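Local coordinates for acyl-CoA thioesterase II (Mycobacterium avium subsp. paratuberculosis, PDB 4R9Z), which probably hydrolyses fatty acyl-CoA thioesters to free fatty acids and coenzyme A, using a double hot-dog fold, at residues S193-M198 against E262-V267; G9-T14 against Q28-P33; A209-V214 against S248-S253; L48-T53 against A106-K111. One frame throughout, in Å; residues are numbered along the deposited sequence.

Contact 1: residues S193-M198 against E262-V267; sequences SLVAYM and ELVCTV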
loop_
_atom_site.group_PDB
_atom_site.type_symbol
_atom_site.label_atom_id
_atom_site.label_comp_id
_atom_site.label_asym_id
_atom_site.label_seq_id
_atom_site.Cartn_x
_atom_site.Cartn_y
_atom_site.Cartn_z
ATOM N N SER B 193 -12.671 -4.861 9.218
ATOM C CA SER B 193 -11.496 -4.907 10.080
ATOM C C SER B 193 -11.082 -6.348 10.346
ATOM O O SER B 193 -9.899 -6.638 10.505
ATOM C CB SER B 193 -11.753 -4.190 11.407
ATOM O OG SER B 193 -12.755 -4.853 12.159
ATOM N N LEU B 194 -12.054 -7.255 10.359
ATOM C CA LEU B 194 -11.762 -8.663 10.592
ATOM C C LEU B 194 -11.114 -9.270 9.363
ATOM O O LEU B 194 -10.230 -10.119 9.467
ATOM C CB LEU B 194 -13.029 -9.433 10.950
ATOM C CG LEU B 194 -13.547 -9.229 12.370
ATOM C CD1 LEU B 194 -14.964 -9.763 12.485
ATOM C CD2 LEU B 194 -12.623 -9.920 13.358
ATOM N N VAL B 195 -11.565 -8.827 8.196
ATOM C CA VAL B 195 -10.913 -9.187 6.952
ATOM C C VAL B 195 -9.458 -8.725 6.985
ATOM O O VAL B 195 -8.544 -9.517 6.763
ATOM C CB VAL B 195 -11.622 -8.573 5.748
ATOM C CG1 VAL B 195 -10.731 -8.654 4.522
ATOM C CG2 VAL B 195 -12.934 -9.289 5.508
ATOM N N ALA B 196 -9.250 -7.447 7.277
ATOM C CA ALA B 196 -7.903 -6.904 7.401
ATOM C C ALA B 196 -7.099 -7.651 8.460
ATOM O O ALA B 196 -5.934 -7.977 8.241
ATOM C CB ALA B 196 -7.958 -5.420 7.724
ATOM N N TYR B 197 -7.730 -7.909 9.602
ATOM C CA TYR B 197 -7.123 -8.658 10.707
ATOM C C TYR B 197 -6.525 -9.979 10.221
ATOM O O TYR B 197 -5.350 -10.262 10.446
ATOM C CB TYR B 197 -8.173 -8.916 11.796
ATOM C CG TYR B 197 -7.649 -9.281 13.172
ATOM C CD1 TYR B 197 -6.541 -10.105 13.335
ATOM C CD2 TYR B 197 -8.282 -8.806 14.317
ATOM C CE1 TYR B 197 -6.074 -10.439 14.592
ATOM C CE2 TYR B 197 -7.823 -9.136 15.582
ATOM C CZ TYR B 197 -6.720 -9.954 15.713
ATOM O OH TYR B 197 -6.258 -10.282 16.967
ATOM N N MET B 198 -7.352 -10.789 9.570
ATOM C CA MET B 198 -6.946 -12.114 9.118
ATOM C C MET B 198 -6.002 -12.037 7.912
ATOM O O MET B 198 -5.078 -12.841 7.793
ATOM C CB MET B 198 -8.187 -12.959 8.799
ATOM C CG MET B 198 -8.374 -13.341 7.340
ATOM S SD MET B 198 -7.444 -14.813 6.884
ATOM C CE MET B 198 -7.589 -15.753 8.397
ATOM N N GLU B 262 -16.985 -13.512 -5.483
ATOM C CA GLU B 262 -16.811 -12.064 -5.527
ATOM C C GLU B 262 -15.537 -11.674 -4.777
ATOM O O GLU B 262 -15.254 -12.196 -3.693
ATOM C CB GLU B 262 -18.018 -11.331 -4.934
ATOM C CG GLU B 262 -18.068 -9.847 -5.306
ATOM C CD GLU B 262 -19.102 -9.063 -4.515
ATOM O OE1 GLU B 262 -19.597 -9.590 -3.495
ATOM O OE2 GLU B 262 -19.418 -7.921 -4.918
ATOM N N LEU B 263 -14.763 -10.773 -5.374
ATOM C CA LEU B 263 -13.540 -10.280 -4.752
ATOM C C LEU B 263 -13.865 -9.435 -3.520
ATOM O O LEU B 263 -14.730 -8.560 -3.562
ATOM C CB LEU B 263 -12.720 -9.467 -5.759
ATOM C CG LEU B 263 -11.418 -8.839 -5.253
ATOM C CD1 LEU B 263 -10.388 -9.910 -4.930
ATOM C CD2 LEU B 263 -10.880 -7.874 -6.288
ATOM N N VAL B 264 -13.174 -9.706 -2.419
ATOM C CA VAL B 264 -13.403 -8.973 -1.184
ATOM C C VAL B 264 -12.336 -7.899 -0.971
ATOM O O VAL B 264 -12.650 -6.732 -0.733
ATOM C CB VAL B 264 -13.427 -9.925 0.028
ATOM C CG1 VAL B 264 -13.354 -9.138 1.334
ATOM C CG2 VAL B 264 -14.677 -10.787 -0.014
ATOM N N CYS B 265 -11.073 -8.293 -1.079
ATOM C CA CYS B 265 -9.985 -7.342 -0.921
ATOM C C CYS B 265 -8.724 -7.774 -1.650
ATOM O O CYS B 265 -8.513 -8.961 -1.888
ATOM C CB CYS B 265 -9.679 -7.133 0.562
ATOM S SG CYS B 265 -8.973 -8.565 1.376
ATOM N N THR B 266 -7.899 -6.792 -2.006
ATOM C CA THR B 266 -6.559 -7.035 -2.529
ATOM C C THR B 266 -5.581 -6.607 -1.447
ATOM O O THR B 266 -5.816 -5.615 -0.764
ATOM C CB THR B 266 -6.289 -6.256 -3.832
ATOM O OG1 THR B 266 -7.331 -6.517 -4.779
ATOM C CG2 THR B 266 -4.955 -6.660 -4.433
ATOM N N VAL B 267 -4.489 -7.349 -1.281
ATOM C CA VAL B 267 -3.615 -7.168 -0.121
ATOM C C VAL B 267 -2.134 -7.214 -0.491
ATOM O O VAL B 267 -1.726 -7.995 -1.351
ATOM C CB VAL B 267 -3.880 -8.253 0.954
ATOM C CG1 VAL B 267 -3.061 -7.987 2.199
ATOM C CG2 VAL B 267 -5.350 -8.311 1.315
#
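Val195 meets Val264 and Cys265 through aliphatic branches and a thiol, with no flat side chain between them. The one ring of these segments, that of Tyr197, belongs to another side of the helix: it meets Trp158 edge-to-face and His41 with the planes at about 70°, and its OH is hydrogen-bonded to His41 ND1. On the strand side of the helix, Val195 does all the touching. Its CG1 lies anti to the backbone N (chi1 165°), and from there it comes within 3.6 Å of Cys265 SG. The same methyl is 4.2 Å from Val264 CG1, and Val195 CG2 is also 4.2 Å from Val264 CG1, so one methyl of Val264, CG1, sits against both branches of Val195. The two valine side chains lie askew to each other. The chi1 of 68° at Cys265 turns its SG toward Val195 CG1.

Two consecutive strand residues can both turn toward the helix because the strand is irregular here. Val264 and Cys265 lie opposite the single residue Met256 of strand 249-258, a classic beta bulge, and the backbones of both are hydrogen-bonded to it. Met256 also packs on Val195, while Ala230 touches Val195 from a loop. Leu263 and Thr266, which have no part in the helix contact, pack instead on Ser244 and Leu251 of the second subunit, respectively. This buried, wholly apolar seam joins helix 188-201, the central helix of the C-terminal hot-dog unit, to the strands that wrap it.

Contact 2: residues G9-T14 against Q28-P33; sequences GDVLAT and QQLPAP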
loop_
_atom_site.group_PDB
_atom_site.type_symbol
_atom_site.label_atom_id
_atom_site.label_comp_id
_atom_site.label_asym_id
_atom_site.label_seq_id
_atom_site.Cartn_x
_atom_site.Cartn_y
_atom_site.Cartn_z
ATOM N N GLY B 9 -14.770 -14.687 20.653
ATOM C CA GLY B 9 -15.405 -13.852 21.652
ATOM C C GLY B 9 -14.417 -12.894 22.289
ATOM O O GLY B 9 -14.733 -11.728 22.522
ATOM N N ASP B 10 -13.214 -13.386 22.561
ATOM C CA ASP B 10 -12.171 -12.553 23.144
ATOM C C ASP B 10 -11.644 -11.542 22.130
ATOM O O ASP B 10 -11.280 -10.423 22.494
ATOM C CB ASP B 10 -11.032 -13.418 23.679
ATOM C CG ASP B 10 -11.478 -14.324 24.804
ATOM O OD1 ASP B 10 -12.459 -13.969 25.492
ATOM O OD2 ASP B 10 -10.851 -15.388 25.003
ATOM N N VAL B 11 -11.607 -11.933 20.860
ATOM C CA VAL B 11 -11.172 -11.026 19.804
ATOM C C VAL B 11 -12.177 -9.900 19.616
ATOM O O VAL B 11 -11.812 -8.724 19.631
ATOM C CB VAL B 11 -10.965 -11.759 18.464
ATOM C CG1 VAL B 11 -10.820 -10.761 17.323
ATOM C CG2 VAL B 11 -9.754 -12.674 18.545
ATOM N N LEU B 12 -13.443 -10.267 19.458
ATOM C CA LEU B 12 -14.513 -9.294 19.267
ATOM C C LEU B 12 -14.558 -8.282 20.409
ATOM O O LEU B 12 -14.836 -7.102 20.192
ATOM C CB LEU B 12 -15.857 -10.004 19.139
ATOM C CG LEU B 12 -16.036 -10.840 17.876
ATOM C CD1 LEU B 12 -17.375 -11.541 17.906
ATOM C CD2 LEU B 12 -15.924 -9.957 16.644
ATOM N N ALA B 13 -14.295 -8.754 21.622
ATOM C CA ALA B 13 -14.256 -7.884 22.789
ATOM C C ALA B 13 -13.150 -6.836 22.663
ATOM O O ALA B 13 -13.392 -5.645 22.854
ATOM C CB ALA B 13 -14.068 -8.703 24.053
ATOM N N THR B 14 -11.941 -7.280 22.333
ATOM C CA THR B 14 -10.804 -6.371 22.203
ATOM C C THR B 14 -10.993 -5.406 21.035
ATOM O O THR B 14 -10.451 -4.303 21.040
ATOM C CB THR B 14 -9.475 -7.133 22.014
ATOM O OG1 THR B 14 -9.585 -8.044 20.913
ATOM C CG2 THR B 14 -9.112 -7.896 23.278
ATOM N N GLN B 28 -7.758 -2.877 24.001
ATOM C CA GLN B 28 -7.218 -3.874 24.907
ATOM C C GLN B 28 -6.490 -4.936 24.109
ATOM O O GLN B 28 -6.925 -5.326 23.025
ATOM C CB GLN B 28 -8.318 -4.499 25.770
ATOM C CG GLN B 28 -8.857 -3.571 26.848
ATOM C CD GLN B 28 -7.760 -2.894 27.651
ATOM O OE1 GLN B 28 -6.731 -3.496 27.962
ATOM N NE2 GLN B 28 -7.973 -1.626 27.983
ATOM N N GLN B 29 -5.373 -5.402 24.649
ATOM C CA GLN B 29 -4.572 -6.388 23.954
ATOM C C GLN B 29 -4.808 -7.739 24.595
ATOM O O GLN B 29 -5.193 -7.826 25.762
ATOM C CB GLN B 29 -3.090 -6.018 24.001
ATOM C CG GLN B 29 -2.781 -4.661 23.403
ATOM C CD GLN B 29 -3.350 -4.503 22.007
ATOM O OE1 GLN B 29 -3.111 -5.334 21.134
ATOM N NE2 GLN B 29 -4.112 -3.435 21.792
ATOM N N LEU B 30 -4.568 -8.795 23.833
ATOM C CA LEU B 30 -4.758 -10.134 24.353
ATOM C C LEU B 30 -3.423 -10.843 24.501
ATOM O O LEU B 30 -2.503 -10.619 23.714
ATOM C CB LEU B 30 -5.718 -10.919 23.448
ATOM C CG LEU B 30 -5.605 -10.704 21.939
ATOM C CD1 LEU B 30 -4.405 -11.420 21.367
ATOM C CD2 LEU B 30 -6.881 -11.147 21.239
ATOM N N PRO B 31 -3.309 -11.672 25.551
ATOM C CA PRO B 31 -2.118 -12.450 25.903
ATOM C C PRO B 31 -1.542 -13.258 24.749
ATOM O O PRO B 31 -2.265 -13.939 24.018
ATOM C CB PRO B 31 -2.624 -13.376 27.007
ATOM C CG PRO B 31 -3.699 -12.599 27.665
ATOM C CD PRO B 31 -4.358 -11.789 26.582
ATOM N N ALA B 32 -0.238 -13.162 24.649
ATOM C CA ALA B 32 0.475 -13.855 23.643
ATOM C C ALA B 32 1.747 -14.325 24.268
ATOM O O ALA B 32 2.316 -13.642 25.120
ATOM C CB ALA B 32 0.751 -12.926 22.494
ATOM N N PRO B 33 2.226 -15.548 23.767
ATOM C CA PRO B 33 3.583 -15.846 24.235
ATOM C C PRO B 33 4.447 -14.856 23.524
ATOM O O PRO B 33 4.435 -14.926 22.316
ATOM C CB PRO B 33 3.888 -17.216 23.642
ATOM C CG PRO B 33 2.592 -17.821 23.324
ATOM C CD PRO B 33 1.782 -16.704 22.846
#
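The N-terminal helix 8-15 and the loop that follows strand 24-27 close up against each other around Thr14, Gln28 and Leu30, the chain having turned back through the antiparallel strands 18-19 and 24-27. The backbones are nearest at Thr14 and Gln28, where the CA atoms are 5.1 Å apart. Thr14 comes to the loop with its carbon side: its CB is 3.3 Å from Gln28 O, and its methyl CG2 is 3.4 Å from that same oxygen. This is van der Waals contact with a carbonyl whose hydrogen bond comes from Gln45 NE2 of helix 39-52.

The hydroxyl of Thr14 is used inside its own helix. With chi1 at 54°, OG1 swings back along the helix and donates to Val11 O over 2.7 Å, arriving 21° out of the carbonyl plane. That bond fixes the rotation of the side chain and leaves CG2 directed at the loop. Leu30 crosses Thr14 at about a right angle, and its CD2 passes 4.1 Å from Thr14 OG1. One turn earlier, CG2 of Val11 reaches the same branch, 4.2 Å from Leu30 CD2, although the CB of Val11 points away from the loop.

Gln45 ties the two pieces together: it also bonds Thr14 O, and its OE1 accepts from Gln29 NE2. His41 packs on Thr14, Gln29 and Leu30. At the N-terminal hot-dog unit, the contact closes helix 8-15 against a loop at the flank of the central helix 39-52.

Contact 3: residues A209-V214 against S248-S253; sequences AARGGV and SLALAS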
loop_
_atom_site.group_PDB
_atom_site.type_symbol
_atom_site.label_atom_id
_atom_site.label_comp_id
_atom_site.label_asym_id
_atom_site.label_seq_id
_atom_site.Cartn_x
_atom_site.Cartn_y
_atom_site.Cartn_z
ATOM N N ALA B 209 7.865 -19.715 3.777
ATOM C CA ALA B 209 8.092 -20.860 2.899
ATOM C C ALA B 209 9.178 -20.593 1.855
ATOM O O ALA B 209 10.085 -21.404 1.674
ATOM C CB ALA B 209 6.794 -21.265 2.213
ATOM N N ALA B 210 9.068 -19.467 1.156
ATOM C CA ALA B 210 10.017 -19.120 0.097
ATOM C C ALA B 210 11.475 -19.082 0.556
ATOM O O ALA B 210 12.380 -19.355 -0.224
ATOM C CB ALA B 210 9.642 -17.786 -0.512
ATOM N N ARG B 211 11.696 -18.744 1.821
ATOM C CA ARG B 211 13.046 -18.646 2.361
ATOM C C ARG B 211 13.676 -19.974 2.730
ATOM O O ARG B 211 14.896 -20.080 2.845
ATOM C CB ARG B 211 13.048 -17.765 3.606
ATOM C CG ARG B 211 13.256 -16.307 3.343
ATOM C CD ARG B 211 13.423 -15.561 4.655
ATOM N NE ARG B 211 14.515 -14.590 4.606
ATOM C CZ ARG B 211 14.523 -13.508 3.835
ATOM N NH1 ARG B 211 13.492 -13.237 3.040
ATOM N NH2 ARG B 211 15.566 -12.690 3.866
ATOM N N GLY B 212 12.842 -20.986 2.921
ATOM C CA GLY B 212 13.317 -22.261 3.415
ATOM C C GLY B 212 13.000 -22.343 4.891
ATOM O O GLY B 212 13.281 -23.345 5.546
ATOM N N GLY B 213 12.413 -21.273 5.414
ATOM C CA GLY B 213 11.886 -21.265 6.768
ATOM C C GLY B 213 12.879 -21.033 7.891
ATOM O O GLY B 213 13.914 -20.393 7.697
ATOM N N VAL B 214 12.537 -21.581 9.061
ATOM C CA VAL B 214 13.281 -21.469 10.325
ATOM C C VAL B 214 13.966 -20.094 10.485
ATOM O O VAL B 214 15.187 -19.976 10.624
ATOM C CB VAL B 214 14.299 -22.663 10.486
ATOM C CG1 VAL B 214 15.403 -22.665 9.408
ATOM C CG2 VAL B 214 14.872 -22.730 11.908
ATOM N N SER B 248 16.599 -8.722 3.278
ATOM C CA SER B 248 15.927 -8.861 4.561
ATOM C C SER B 248 14.431 -8.568 4.465
ATOM O O SER B 248 13.664 -8.907 5.367
ATOM C CB SER B 248 16.570 -7.932 5.577
ATOM O OG SER B 248 16.708 -6.637 5.021
ATOM N N LEU B 249 14.031 -7.920 3.377
ATOM C CA LEU B 249 12.641 -7.531 3.170
ATOM C C LEU B 249 11.926 -8.384 2.128
ATOM O O LEU B 249 12.325 -8.410 0.964
ATOM C CB LEU B 249 12.570 -6.064 2.758
ATOM C CG LEU B 249 13.030 -5.088 3.834
ATOM C CD1 LEU B 249 13.175 -3.709 3.242
ATOM C CD2 LEU B 249 12.038 -5.079 4.992
ATOM N N ALA B 250 10.868 -9.075 2.547
ATOM C CA ALA B 250 10.075 -9.879 1.623
ATOM C C ALA B 250 8.688 -9.283 1.400
ATOM O O ALA B 250 8.080 -8.750 2.327
ATOM C CB ALA B 250 9.952 -11.306 2.135
ATOM N N LEU B 251 8.199 -9.370 0.162
ATOM C CA LEU B 251 6.823 -8.993 -0.157
ATOM C C LEU B 251 5.877 -10.187 -0.147
ATOM O O LEU B 251 6.229 -11.281 -0.586
ATOM C CB LEU B 251 6.727 -8.323 -1.525
ATOM C CG LEU B 251 6.857 -6.803 -1.614
ATOM C CD1 LEU B 251 6.568 -6.338 -3.039
ATOM C CD2 LEU B 251 5.949 -6.107 -0.614
ATOM N N ALA B 252 4.662 -9.955 0.330
ATOM C CA ALA B 252 3.604 -10.953 0.282
ATOM C C ALA B 252 2.371 -10.339 -0.362
ATOM O O ALA B 252 2.112 -9.153 -0.205
ATOM C CB ALA B 252 3.289 -11.467 1.676
ATOM N N SER B 253 1.613 -11.148 -1.091
ATOM C CA SER B 253 0.494 -10.639 -1.869
ATOM C C SER B 253 -0.742 -11.501 -1.631
ATOM O O SER B 253 -0.639 -12.718 -1.469
ATOM C CB SER B 253 0.849 -10.598 -3.358
ATOM O OG SER B 253 -0.206 -10.037 -4.121
#
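Arg211 reaches Ser248 and Ala250 because its chain is extended through chi2 (-173°) and then bends at chi3 (136°), carrying the guanidinium across to the start of strand 249-258. NH2 ends 3.9 Å from Ser248 CA, and NH1 lies 4.1 Å from Ala250 CB. Both neighbours stand oblique to the guanidinium plane, and neither pair is a hydrogen bond.

The polar grip comes from the turn ahead of the strand and from the end of strand 236-246. NH2 is hydrogen-bonded to Gly247 O in the turn, and NH1 to Ser245 OG on the strand. Phe273 packs on both Arg211 and Ala250. Ser248 points its CB away from the arginine, and its OG pairs with Lys111 NZ of the second subunit, whose Val120 also touches Arg211.

Right after Arg211 the backbone changes course. Gly212 has a positive phi of 101° and two bonds back into the last turn, one of them from Gly212 N to Ala209 O at 3.1 Å. This is a Schellman motif closing helix 204-211, with Arg211 anchored to the hairpin of strands 236-246 and 249-258 at the subunit interface.

Contact 4: residues L48-T53 against A106-K111; sequences LAASRT and AMSSFK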
loop_
_atom_site.group_PDB
_atom_site.type_symbol
_atom_site.label_atom_id
_atom_site.label_comp_id
_atom_site.label_asym_id
_atom_site.label_seq_id
_atom_site.Cartn_x
_atom_site.Cartn_y
_atom_site.Cartn_z
ATOM N N LEU B 48 -10.678 0.326 13.046
ATOM C CA LEU B 48 -11.945 0.590 13.713
ATOM C C LEU B 48 -11.940 1.987 14.314
ATOM O O LEU B 48 -12.955 2.685 14.296
ATOM C CB LEU B 48 -12.225 -0.456 14.794
ATOM C CG LEU B 48 -12.657 -1.806 14.227
ATOM C CD1 LEU B 48 -12.621 -2.894 15.288
ATOM C CD2 LEU B 48 -14.040 -1.681 13.615
ATOM N N ALA B 49 -10.787 2.388 14.832
ATOM C CA ALA B 49 -10.638 3.719 15.387
ATOM C C ALA B 49 -10.990 4.760 14.337
ATOM O O ALA B 49 -11.880 5.579 14.540
ATOM C CB ALA B 49 -9.227 3.926 15.886
ATOM N N ALA B 50 -10.334 4.669 13.186
ATOM C CA ALA B 50 -10.587 5.577 12.080
ATOM C C ALA B 50 -12.047 5.526 11.639
ATOM O O ALA B 50 -12.685 6.560 11.454
ATOM C CB ALA B 50 -9.669 5.250 10.911
ATOM N N SER B 51 -12.566 4.313 11.479
ATOM C CA SER B 51 -13.925 4.103 10.993
ATOM C C SER B 51 -14.981 4.761 11.876
ATOM O O SER B 51 -15.965 5.295 11.372
ATOM C CB SER B 51 -14.214 2.610 10.878
ATOM O OG SER B 51 -13.245 1.969 10.071
ATOM N N ARG B 52 -14.784 4.698 13.190
ATOM C CA ARG B 52 -15.716 5.296 14.144
ATOM C C ARG B 52 -15.701 6.825 14.140
ATOM O O ARG B 52 -16.622 7.454 14.658
ATOM C CB ARG B 52 -15.425 4.780 15.556
ATOM C CG ARG B 52 -15.805 3.321 15.739
ATOM C CD ARG B 52 -15.378 2.767 17.087
ATOM N NE ARG B 52 -16.065 3.406 18.202
ATOM C CZ ARG B 52 -15.905 3.048 19.470
ATOM N NH1 ARG B 52 -15.083 2.057 19.782
ATOM N NH2 ARG B 52 -16.565 3.681 20.425
ATOM N N THR B 53 -14.658 7.417 13.561
ATOM C CA THR B 53 -14.593 8.868 13.390
ATOM C C THR B 53 -15.063 9.273 12.000
ATOM O O THR B 53 -15.006 10.445 11.642
ATOM C CB THR B 53 -13.175 9.430 13.596
ATOM O OG1 THR B 53 -12.334 9.070 12.489
ATOM C CG2 THR B 53 -12.581 8.953 14.919
ATOM N N ALA B 106 -1.020 4.453 10.644
ATOM C CA ALA B 106 -1.838 4.000 9.524
ATOM C C ALA B 106 -2.574 5.134 8.843
ATOM O O ALA B 106 -2.931 6.128 9.476
ATOM C CB ALA B 106 -2.830 2.963 9.982
ATOM N N MET B 107 -2.784 4.990 7.541
ATOM C CA MET B 107 -3.694 5.873 6.835
ATOM C C MET B 107 -4.829 5.052 6.257
ATOM O O MET B 107 -4.640 3.899 5.896
ATOM C CB MET B 107 -2.975 6.657 5.744
ATOM C CG MET B 107 -1.876 7.560 6.263
ATOM S SD MET B 107 -1.163 8.555 4.948
ATOM C CE MET B 107 -0.449 7.279 3.928
ATOM N N SER B 108 -6.015 5.637 6.207
ATOM C CA SER B 108 -7.182 4.932 5.703
ATOM C C SER B 108 -8.085 5.898 4.974
ATOM O O SER B 108 -8.077 7.095 5.246
ATOM C CB SER B 108 -7.952 4.251 6.834
ATOM O OG SER B 108 -8.251 5.168 7.869
ATOM N N SER B 109 -8.861 5.370 4.039
ATOM C CA SER B 109 -9.729 6.201 3.231
ATOM C C SER B 109 -11.124 5.586 3.202
ATOM O O SER B 109 -11.281 4.366 3.311
ATOM C CB SER B 109 -9.158 6.366 1.824
ATOM O OG SER B 109 -9.910 7.305 1.076
ATOM N N PHE B 110 -12.130 6.447 3.103
ATOM C CA PHE B 110 -13.529 6.057 3.256
ATOM C C PHE B 110 -14.387 6.762 2.211
ATOM O O PHE B 110 -14.045 7.855 1.761
ATOM C CB PHE B 110 -14.045 6.415 4.653
ATOM C CG PHE B 110 -13.239 5.831 5.772
ATOM C CD1 PHE B 110 -12.085 6.460 6.210
ATOM C CD2 PHE B 110 -13.653 4.681 6.412
ATOM C CE1 PHE B 110 -11.339 5.931 7.247
ATOM C CE2 PHE B 110 -12.914 4.151 7.449
ATOM C CZ PHE B 110 -11.755 4.777 7.867
ATOM N N LYS B 111 -15.499 6.149 1.827
ATOM C CA LYS B 111 -16.489 6.864 1.035
ATOM C C LYS B 111 -17.893 6.341 1.297
ATOM O O LYS B 111 -18.073 5.305 1.938
ATOM C CB LYS B 111 -16.170 6.777 -0.456
ATOM C CG LYS B 111 -16.143 5.374 -1.009
ATOM C CD LYS B 111 -15.990 5.401 -2.521
ATOM C CE LYS B 111 -17.136 6.154 -3.172
ATOM N NZ LYS B 111 -17.446 5.615 -4.523
#
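The helix bearing Ala50 and Ser51 runs at 40° to the strand bearing Ser108 and Phe110, with the axes of the two short segments 9.2 Å apart at closest. This is the core of a hot-dog unit: helix 39-52 is the filling, and strand 101-111 is one of the antiparallel strands curling around it. Ala50 makes the closest approach of the backbones, its CA 7.3 Å from Ser108 CA. Its CB points at the strand and rests over two residues of the same strand face, 3.4 Å from Ser108 OG and 3.7 Å from Phe110 CZ.

The Phe110 ring turns its rim to the helix. Ala50 CB and Ser51 OG both lie at its edge, near the ring plane, so the helix meets the far end of the phenyl group and stacks on neither face. Phe110 CG is anti to its own carbonyl carbon (chi1 -56°), which sends the ring toward the helix. Ser51 OG stands 3.4 Å from Phe110 CE2, and its hydrogen bond is made to Leu47 O, within the helix.

Arg92 of strand 89-98 touches Ala50, Ser108 and Phe110, while Val189 of helix 188-201 packs on Ser51. Ser109 OG and Lys111 NZ have no part in the helix contact and bond, respectively, to Arg220 NH2 and Ser248 OG of the second subunit.

Near the C-terminal end of the helix, Ala50 O takes two bonds from one residue: Thr53 N at 3.0 Å and Thr53 OG1 at 2.7 Å, the hydroxyl standing 19° out of the carbonyl plane.

Along the chain, contact 2 comes first, then contact 4, then contact 1, with contact 3 falling between the two segments of contact 1. Contacts 4 and 1 set the central helices 39-52 and 188-201 against strands of the N-terminal and C-terminal hot-dog ranges respectively; their centres are about 15 Å apart, and Ser193 OG packs on Leu48 CG at 3.7 Å where the helices meet. Contact 2, whose centre is about 20 Å from that of contact 1, joins it through Tyr197 CE2 and Val11 CG1, 3.8 Å apart. Contact 1 lies on strand 263-272 and contact 3 on its neighbour 249-258. Contacts 3 and 4 have centres about 30 Å apart; contacts 1, 3 and 4 all reach the second subunit.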